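Local coordinates for GCN5-related N-acetyltransferase:Aminotransferase, class-II (Rhodopseudomonas palustris, PDB 2FIW), which probably transfers an acetyl group from acetyl coenzyme A to an amine substrate, as other members of the GCN5-related N-acetyltransferase family do, at residues Ser38-Glu43 with Asn147-Ala152; Ser60-Leu65 with Ser78-Asp83. One frame throughout, in Å; residues are numbered along the deposited sequence.

Contact 1: Ser38-Glu43 with Asn147-Ala152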
ATOM      1  N   SER A  38       2.652  13.237  12.369  1.00 38.70           N
ATOM      2  CA  SER A  38       3.159  13.280  13.740  1.00 39.36           C
ATOM      3  C   SER A  38       2.930  11.955  14.469  1.00 39.71           C
ATOM      4  O   SER A  38       2.099  11.160  14.067  1.00 39.94           O
ATOM      5  CB  SER A  38       2.628  14.502  14.518  1.00 39.27           C
ATOM      6  OG  SER A  38       1.213  14.512  14.672  1.00 40.57           O
ATOM      7  N   GLU A  39       3.722  11.761  15.518  0.50 40.10           N
ATOM      8  CA  GLU A  39       3.688  10.625  16.436  0.50 40.24           C
ATOM      9  C   GLU A  39       2.306   9.971  16.677  0.50 40.47           C
ATOM     10  O   GLU A  39       2.160   8.742  16.604  0.50 40.74           O
ATOM     11  CB  GLU A  39       4.330  11.063  17.765  0.50 40.20           C
ATOM     12  CG  GLU A  39       3.887  12.467  18.284  0.50 39.55           C
ATOM     13  CD  GLU A  39       4.804  13.658  17.884  0.50 38.94           C
ATOM     14  OE1 GLU A  39       5.344  13.719  16.746  0.50 36.22           O
ATOM     15  OE2 GLU A  39       4.946  14.567  18.735  0.50 37.44           O
ATOM     16  N   GLU A  40       1.307  10.800  16.956  1.00 40.29           N
ATOM     17  CA  GLU A  40      -0.039  10.359  17.285  1.00 40.18           C
ATOM     18  C   GLU A  40      -0.839   9.915  16.058  1.00 39.54           C
ATOM     19  O   GLU A  40      -1.654   8.995  16.139  1.00 38.72           O
ATOM     20  CB  GLU A  40      -0.789  11.475  18.000  1.00 40.81           C
ATOM     21  CG  GLU A  40      -0.501  11.606  19.477  1.00 43.44           C
ATOM     22  CD  GLU A  40      -1.562  12.457  20.188  1.00 47.46           C
ATOM     23  OE1 GLU A  40      -2.771  12.216  19.963  1.00 47.54           O
ATOM     24  OE2 GLU A  40      -1.187  13.364  20.968  1.00 48.38           O
ATOM     25  N   GLN A  41      -0.629  10.612  14.943  1.00 38.94           N
ATOM     26  CA  GLN A  41      -1.201  10.233  13.661  1.00 38.67           C
ATOM     27  C   GLN A  41      -0.713   8.842  13.239  1.00 39.46           C
ATOM     28  O   GLN A  41      -1.516   7.976  12.873  1.00 39.47           O
ATOM     29  CB  GLN A  41      -0.841  11.259  12.600  1.00 38.31           C
ATOM     30  CG  GLN A  41      -1.547  12.594  12.782  1.00 35.99           C
ATOM     31  CD  GLN A  41      -1.148  13.588  11.735  1.00 33.82           C
ATOM     32  OE1 GLN A  41       0.033  13.897  11.568  1.00 32.21           O
ATOM     33  NE2 GLN A  41      -2.131  14.097  11.008  1.00 32.38           N
ATOM     34  N   GLN A  42       0.601   8.628  13.326  1.00 39.77           N
ATOM     35  CA  GLN A  42       1.220   7.331  13.010  1.00 39.18           C
ATOM     36  C   GLN A  42       0.686   6.201  13.882  1.00 38.82           C
ATOM     37  O   GLN A  42       0.524   5.080  13.406  1.00 39.41           O
ATOM     38  CB  GLN A  42       2.742   7.409  13.158  1.00 39.17           C
ATOM     39  CG  GLN A  42       3.433   8.388  12.223  1.00 39.05           C
ATOM     40  CD  GLN A  42       4.909   8.537  12.548  1.00 39.52           C
ATOM     41  OE1 GLN A  42       5.291   8.644  13.712  1.00 40.66           O
ATOM     42  NE2 GLN A  42       5.744   8.546  11.521  1.00 39.87           N
ATOM     43  N   GLU A  43       0.410   6.505  15.147  0.50 38.47           N
ATOM     44  CA  GLU A  43      -0.092   5.517  16.098  0.50 38.37           C
ATOM     45  C   GLU A  43      -1.522   5.090  15.784  0.50 37.79           C
ATOM     46  O   GLU A  43      -1.854   3.914  15.902  0.50 37.95           O
ATOM     47  CB  GLU A  43       0.017   6.036  17.545  0.50 38.39           C
ATOM     48  CG  GLU A  43       1.447   6.031  18.103  0.50 39.10           C
ATOM     49  CD  GLU A  43       1.664   6.963  19.308  0.50 39.32           C
ATOM     50  OE1 GLU A  43       0.691   7.569  19.826  0.50 39.28           O
ATOM     51  OE2 GLU A  43       2.835   7.084  19.733  0.50 40.19           O
ATOM     52  N   ASN A 147      -9.242   6.106  14.133  1.00 41.44           N
ATOM     53  CA  ASN A 147      -9.023   5.931  15.567  1.00 41.69           C
ATOM     54  C   ASN A 147      -8.917   7.251  16.334  1.00 41.32           C
ATOM     55  O   ASN A 147      -8.026   7.436  17.179  1.00 41.57           O
ATOM     56  CB  ASN A 147      -7.784   5.070  15.817  1.00 42.08           C
ATOM     57  CG  ASN A 147      -7.881   4.298  17.104  1.00 44.30           C
ATOM     58  OD1 ASN A 147      -8.979   4.093  17.625  1.00 47.75           O
ATOM     59  ND2 ASN A 147      -6.741   3.864  17.633  1.00 46.11           N
ATOM     60  N   GLY A 148      -9.818   8.177  16.009  1.00 40.79           N
ATOM     61  CA  GLY A 148      -9.892   9.466  16.684  1.00 40.02           C
ATOM     62  C   GLY A 148      -8.850  10.496  16.275  1.00 39.12           C
ATOM     63  O   GLY A 148      -8.737  11.543  16.911  1.00 39.10           O
ATOM     64  N   GLU A 149      -8.080  10.199  15.230  1.00 38.13           N
ATOM     65  CA  GLU A 149      -7.116  11.149  14.681  1.00 37.43           C
ATOM     66  C   GLU A 149      -7.537  11.570  13.290  1.00 36.96           C
ATOM     67  O   GLU A 149      -8.202  10.805  12.602  1.00 37.37           O
ATOM     68  CB  GLU A 149      -5.717  10.533  14.612  1.00 37.22           C
ATOM     69  CG  GLU A 149      -5.039  10.387  15.953  1.00 37.17           C
ATOM     70  CD  GLU A 149      -4.310  11.646  16.364  1.00 37.60           C
ATOM     71  OE1 GLU A 149      -4.434  12.028  17.530  1.00 36.56           O
ATOM     72  OE2 GLU A 149      -3.621  12.262  15.523  1.00 39.12           O
ATOM     73  N   TRP A 150      -7.139  12.774  12.884  1.00 35.91           N
ATOM     74  CA  TRP A 150      -7.299  13.217  11.515  1.00 35.69           C
ATOM     75  C   TRP A 150      -5.949  13.155  10.770  1.00 35.97           C
ATOM     76  O   TRP A 150      -4.907  13.585  11.294  1.00 36.06           O
ATOM     77  CB  TRP A 150      -7.903  14.627  11.444  1.00 35.19           C
ATOM     78  CG  TRP A 150      -9.373  14.746  11.910  1.00 35.93           C
ATOM     79  CD1 TRP A 150     -10.244  13.723  12.224  1.00 35.85           C
ATOM     80  CD2 TRP A 150     -10.123  15.962  12.065  1.00 35.72           C
ATOM     81  NE1 TRP A 150     -11.477  14.236  12.586  1.00 35.81           N
ATOM     82  CE2 TRP A 150     -11.429  15.604  12.495  1.00 36.32           C
ATOM     83  CE3 TRP A 150      -9.813  17.321  11.904  1.00 34.50           C
ATOM     84  CZ2 TRP A 150     -12.425  16.564  12.756  1.00 34.94           C
ATOM     85  CZ3 TRP A 150     -10.810  18.269  12.166  1.00 35.85           C
ATOM     86  CH2 TRP A 150     -12.098  17.880  12.585  1.00 34.20           C
ATOM     87  N   LEU A 151      -5.982  12.615   9.551  1.00 35.43           N
ATOM     88  CA  LEU A 151      -4.790  12.428   8.737  1.00 35.15           C
ATOM     89  C   LEU A 151      -5.128  12.885   7.340  1.00 35.22           C
ATOM     90  O   LEU A 151      -6.183  12.521   6.812  1.00 35.56           O
ATOM     91  CB  LEU A 151      -4.369  10.951   8.714  1.00 34.39           C
ATOM     92  CG  LEU A 151      -3.483  10.359   9.803  1.00 33.75           C
ATOM     93  CD1 LEU A 151      -4.250  10.010  11.071  1.00 34.27           C
ATOM     94  CD2 LEU A 151      -2.827   9.110   9.287  1.00 31.25           C
ATOM     95  N   ALA A 152      -4.255  13.691   6.742  1.00 35.25           N
ATOM     96  CA  ALA A 152      -4.455  14.145   5.366  1.00 35.42           C
ATOM     97  C   ALA A 152      -4.055  13.045   4.382  1.00 36.12           C
ATOM     98  O   ALA A 152      -3.212  12.196   4.697  1.00 35.99           O
ATOM     99  CB  ALA A 152      -3.670  15.401   5.092  1.00 34.70           C
TER
HETATM  100  O   HOH W   1      -2.259  14.811   8.544  1.00 35.20           O

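Contact 2: Ser60-Leu65 with Ser78-Asp83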
ATOM      1  N   SER A  60      -8.176 -10.394   3.156  1.00 34.27           N
ATOM      2  CA  SER A  60      -8.643 -11.643   2.561  1.00 34.48           C
ATOM      3  C   SER A  60      -9.847 -11.443   1.646  1.00 33.71           C
ATOM      4  O   SER A  60     -10.097 -12.250   0.758  1.00 33.48           O
ATOM      5  CB  SER A  60      -8.951 -12.685   3.652  1.00 34.40           C
ATOM      6  OG  SER A  60     -10.164 -12.371   4.326  1.00 35.88           O
ATOM      7  N   GLY A  61     -10.572 -10.351   1.860  1.00 33.87           N
ATOM      8  CA  GLY A  61     -11.767 -10.046   1.080  1.00 33.54           C
ATOM      9  C   GLY A  61     -11.479  -9.089  -0.062  1.00 33.72           C
ATOM     10  O   GLY A  61     -12.390  -8.698  -0.802  1.00 33.50           O
ATOM     11  N   GLN A  62     -10.204  -8.713  -0.197  1.00 33.65           N
ATOM     12  CA  GLN A  62      -9.721  -7.908  -1.319  1.00 33.35           C
ATOM     13  C   GLN A  62      -8.748  -8.732  -2.172  1.00 32.83           C
ATOM     14  O   GLN A  62      -8.527  -9.919  -1.910  1.00 32.75           O
ATOM     15  CB  GLN A  62      -9.074  -6.630  -0.792  1.00 33.32           C
ATOM     16  CG  GLN A  62     -10.106  -5.597  -0.299  1.00 34.54           C
ATOM     17  CD  GLN A  62      -9.503  -4.446   0.518  1.00 33.84           C
ATOM     18  OE1 GLN A  62      -8.281  -4.212   0.518  1.00 35.14           O
ATOM     19  NE2 GLN A  62     -10.365  -3.733   1.234  1.00 33.46           N
ATOM     20  N   LEU A  63      -8.189  -8.130  -3.211  1.00 32.38           N
ATOM     21  CA  LEU A  63      -7.130  -8.808  -3.967  1.00 32.19           C
ATOM     22  C   LEU A  63      -5.771  -8.333  -3.462  1.00 32.22           C
ATOM     23  O   LEU A  63      -5.315  -7.247  -3.807  1.00 32.26           O
ATOM     24  CB  LEU A  63      -7.284  -8.619  -5.486  1.00 31.53           C
ATOM     25  CG  LEU A  63      -8.626  -8.928  -6.173  1.00 32.02           C
ATOM     26  CD1 LEU A  63      -8.441  -8.843  -7.688  1.00 32.23           C
ATOM     27  CD2 LEU A  63      -9.196 -10.308  -5.803  1.00 31.61           C
ATOM     28  N   THR A  64      -5.151  -9.162  -2.628  1.00 32.46           N
ATOM     29  CA  THR A  64      -3.971  -8.793  -1.856  1.00 32.25           C
ATOM     30  C   THR A  64      -2.777  -9.647  -2.259  1.00 32.34           C
ATOM     31  O   THR A  64      -2.822 -10.874  -2.195  1.00 32.44           O
ATOM     32  CB  THR A  64      -4.235  -8.925  -0.304  1.00 32.32           C
ATOM     33  OG1 THR A  64      -5.423  -8.219   0.031  1.00 30.67           O
ATOM     34  CG2 THR A  64      -3.078  -8.359   0.522  1.00 31.33           C
ATOM     35  N   LEU A  65      -1.713  -8.972  -2.671  1.00 32.18           N
ATOM     36  CA  LEU A  65      -0.498  -9.621  -3.126  1.00 32.27           C
ATOM     37  C   LEU A  65       0.621  -9.337  -2.145  1.00 32.22           C
ATOM     38  O   LEU A  65       0.694  -8.241  -1.593  1.00 31.83           O
ATOM     39  CB  LEU A  65      -0.112  -9.109  -4.526  1.00 32.14           C
ATOM     40  CG  LEU A  65      -0.961  -9.532  -5.744  1.00 31.70           C
ATOM     41  CD1 LEU A  65      -0.705  -8.623  -6.958  1.00 27.72           C
ATOM     42  CD2 LEU A  65      -0.688 -11.006  -6.077  1.00 27.72           C
ATOM     43  N   SER A  78      -3.001  -4.084  -1.945  1.00 30.65           N
ATOM     44  CA  SER A  78      -4.360  -4.575  -1.932  1.00 31.59           C
ATOM     45  C   SER A  78      -5.261  -3.765  -2.829  1.00 33.01           C
ATOM     46  O   SER A  78      -5.361  -2.541  -2.714  1.00 32.39           O
ATOM     47  CB  SER A  78      -4.902  -4.574  -0.514  1.00 31.41           C
ATOM     48  OG  SER A  78      -5.877  -5.585  -0.339  1.00 32.20           O
ATOM     49  N   LEU A  79      -5.905  -4.467  -3.752  1.00 35.01           N
ATOM     50  CA  LEU A  79      -6.909  -3.853  -4.592  1.00 37.01           C
ATOM     51  C   LEU A  79      -8.294  -4.102  -3.988  1.00 38.31           C
ATOM     52  O   LEU A  79      -8.645  -5.242  -3.676  1.00 38.16           O
ATOM     53  CB  LEU A  79      -6.814  -4.408  -6.018  1.00 37.03           C
ATOM     54  CG  LEU A  79      -7.814  -3.840  -7.027  1.00 36.55           C
ATOM     55  CD1 LEU A  79      -7.301  -2.522  -7.586  1.00 35.10           C
ATOM     56  CD2 LEU A  79      -8.002  -4.870  -8.131  1.00 36.73           C
ATOM     57  N   LYS A  80      -9.051  -3.025  -3.784  1.00 40.11           N
ATOM     58  CA  LYS A  80     -10.449  -3.122  -3.384  1.00 41.96           C
ATOM     59  C   LYS A  80     -11.305  -2.901  -4.615  1.00 42.93           C
ATOM     60  O   LYS A  80     -11.035  -2.001  -5.417  1.00 42.85           O
ATOM     61  CB  LYS A  80     -10.805  -2.083  -2.316  1.00 42.41           C
ATOM     62  CG  LYS A  80     -12.279  -2.105  -1.903  1.00 44.66           C
ATOM     63  CD  LYS A  80     -12.532  -1.315  -0.630  1.00 48.38           C
ATOM     64  CE  LYS A  80     -14.033  -1.168  -0.391  1.00 52.16           C
ATOM     65  NZ  LYS A  80     -14.422  -1.451   1.038  1.00 53.60           N
ATOM     66  N   GLY A  81     -12.325  -3.745  -4.767  1.00 44.35           N
ATOM     67  CA  GLY A  81     -13.306  -3.604  -5.840  1.00 45.15           C
ATOM     68  C   GLY A  81     -12.606  -3.623  -7.184  1.00 45.75           C
ATOM     69  O   GLY A  81     -11.507  -4.179  -7.295  1.00 45.57           O
ATOM     70  N   PRO A  82     -13.220  -2.988  -8.205  1.00 45.97           N
ATOM     71  CA  PRO A  82     -12.597  -2.940  -9.529  1.00 46.09           C
ATOM     72  C   PRO A  82     -11.353  -2.024  -9.623  1.00 45.68           C
ATOM     73  O   PRO A  82     -10.373  -2.383 -10.294  1.00 45.71           O
ATOM     74  CB  PRO A  82     -13.736  -2.432 -10.434  1.00 46.25           C
ATOM     75  CG  PRO A  82     -14.599  -1.613  -9.526  1.00 46.21           C
ATOM     76  CD  PRO A  82     -14.519  -2.287  -8.171  1.00 46.15           C
ATOM     77  N   ASP A  83     -11.380  -0.878  -8.940  1.00 45.05           N
ATOM     78  CA  ASP A  83     -10.423   0.191  -9.241  1.00 44.47           C
ATOM     79  C   ASP A  83      -9.777   0.948  -8.074  1.00 43.46           C
ATOM     80  O   ASP A  83      -9.198   2.007  -8.288  1.00 43.17           O
ATOM     81  CB  ASP A  83     -11.075   1.193 -10.195  1.00 44.87           C
ATOM     82  CG  ASP A  83     -12.392   1.739  -9.664  1.00 46.42           C
ATOM     83  OD1 ASP A  83     -12.702   1.564  -8.454  1.00 45.56           O
ATOM     84  OD2 ASP A  83     -13.124   2.348 -10.481  1.00 49.82           O
TER
HETATM   85  O   HOH W   2     -12.507  -6.255  -3.207  1.00 48.47           O

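Contact 1: Ser38-Glu43 with Asn147-Ala152
Gln-41 and Trp-150 meet through a single nearly straight hydrogen bond, in which NE2 of Gln-41 donates to the backbone O of Trp-150 over 2.8 Å with an N-H...O angle of 169°. The acceptor lies almost in the plane of the amide, and the donor in that of the carbonyl. The second N-H of the amide is also used: a water accepts from Gln-41 NE2 at 2.6 Å and from Ala-152 N at 2.9 Å, so the amide holds Trp-150 O directly and Ala-152 N through the water. At its other end, Gln-41 OE1 accepts from Ser-38 N at 2.8 Å on a lone pair. With a backbone N-H on the oxygen and a carbonyl on the nitrogen, the rotation of the amide is well defined. The extended chain (chi2 179°) carries CD outward from the helix.

Beside this polar reach, CD1 of Leu-151 packs against CB of Gln-41 at 3.9 Å. The bend at chi2 (-86°) turns CD of Glu-149 toward the helix, and OE2 of Glu-149 lies 3.5 Å from CG of Gln-41, the two side chains crossing at about a right angle. OE1 of Glu-149 stands 3.0 Å from OE1 of Glu-40. Both are acceptors, so this is no bond if both acids are ionised; the proximity may raise the proton affinity of one of them.

Further out, Leu-151 also rests on Tyr-37 and Trp-45, and the Tyr-37 hydroxyl is hydrogen-bonded to Ala-152 O. Asn-147 and Gly-148, both with positive phi, form the tight turn, of type I' geometry, that leads into the strand. The contact thus exemplifies a helix laid across the last beta hairpin of the GNAT fold, the segments 39-43 and 149-152 running almost perpendicular to each other.

Contact 2: Ser60-Leu65 with Ser78-Asp83
Leu-63 and Leu-79 satisfy each other's backbone, forming a hydrogen-bonded antiparallel pair. Leu-63 N donates to Leu-79 O at 3.0 Å, and Leu-79 N returns the bond to Leu-63 O at 2.8 Å, the latter donor tilted 32° from the carbonyl plane. Leu-63 O has a further, weaker partner in the CA-H of Ser-78, whose CA lies 3.4 Å away. On the leucine face the two side chains run side by side and point the same way, CD1 of Leu-63 touching CD2 of Leu-79 at 4.0 Å.

On the face of Thr-64 and Ser-78, two hydroxyls meet. These residues form the next, non-hydrogen-bonded pair, with Thr-64 OG1 lying 2.7 Å from Ser-78 OG. The threonine hydroxyl is hydrogen-bonded to Leu-59 O, which ties the strand to the end of the preceding helix. With OG anti to the backbone N (chi1 -151°), Ser-78 turns its hydroxyl toward Thr-64 OG1. Beside this pair, CB of Gln-62 sits 3.2 Å from Leu-79 O, while its side chain lies against the aliphatic part of Lys-80.

Past the last bridge the backbones part. A water accepts from Gly-81 N at 3.0 Å and gives only a weak bond to Gly-61 O.

Among its neighbours, the pair occupies the open end of the hairpin of strands 63-69 and 72-80. Thr-64 bonds onward to the backbone of Tyr-13, and Ser-78 to strand 84-90 through Asp-86 and Met-87; Leu-63 packs on Leu-110 of helix 99-112, and Leu-79 on Leu-119 of strand 118-123.

From the N terminus, the chain passes strand 9-12 and helix 18-32 before entering contact 1 at helix 39-46. Helix 52-60 follows, and the chain then makes contact 2 within a single hairpin, residues 60-65 meeting 78-83 after only 12 intervening residues. It next builds strand 84-90, helix 99-112 and strand 118-123, and finally returns along strand 149-159 to close contact 1, spanning 103 residues. The short loop therefore lies wholly inside the long one, without crossing it. The two contacts do not touch, their nearest atoms being about 16 Å apart, yet both engage one mixed sheet: contact 2 joins neighbouring strands, contact 1 fastens an early helix to a late strand.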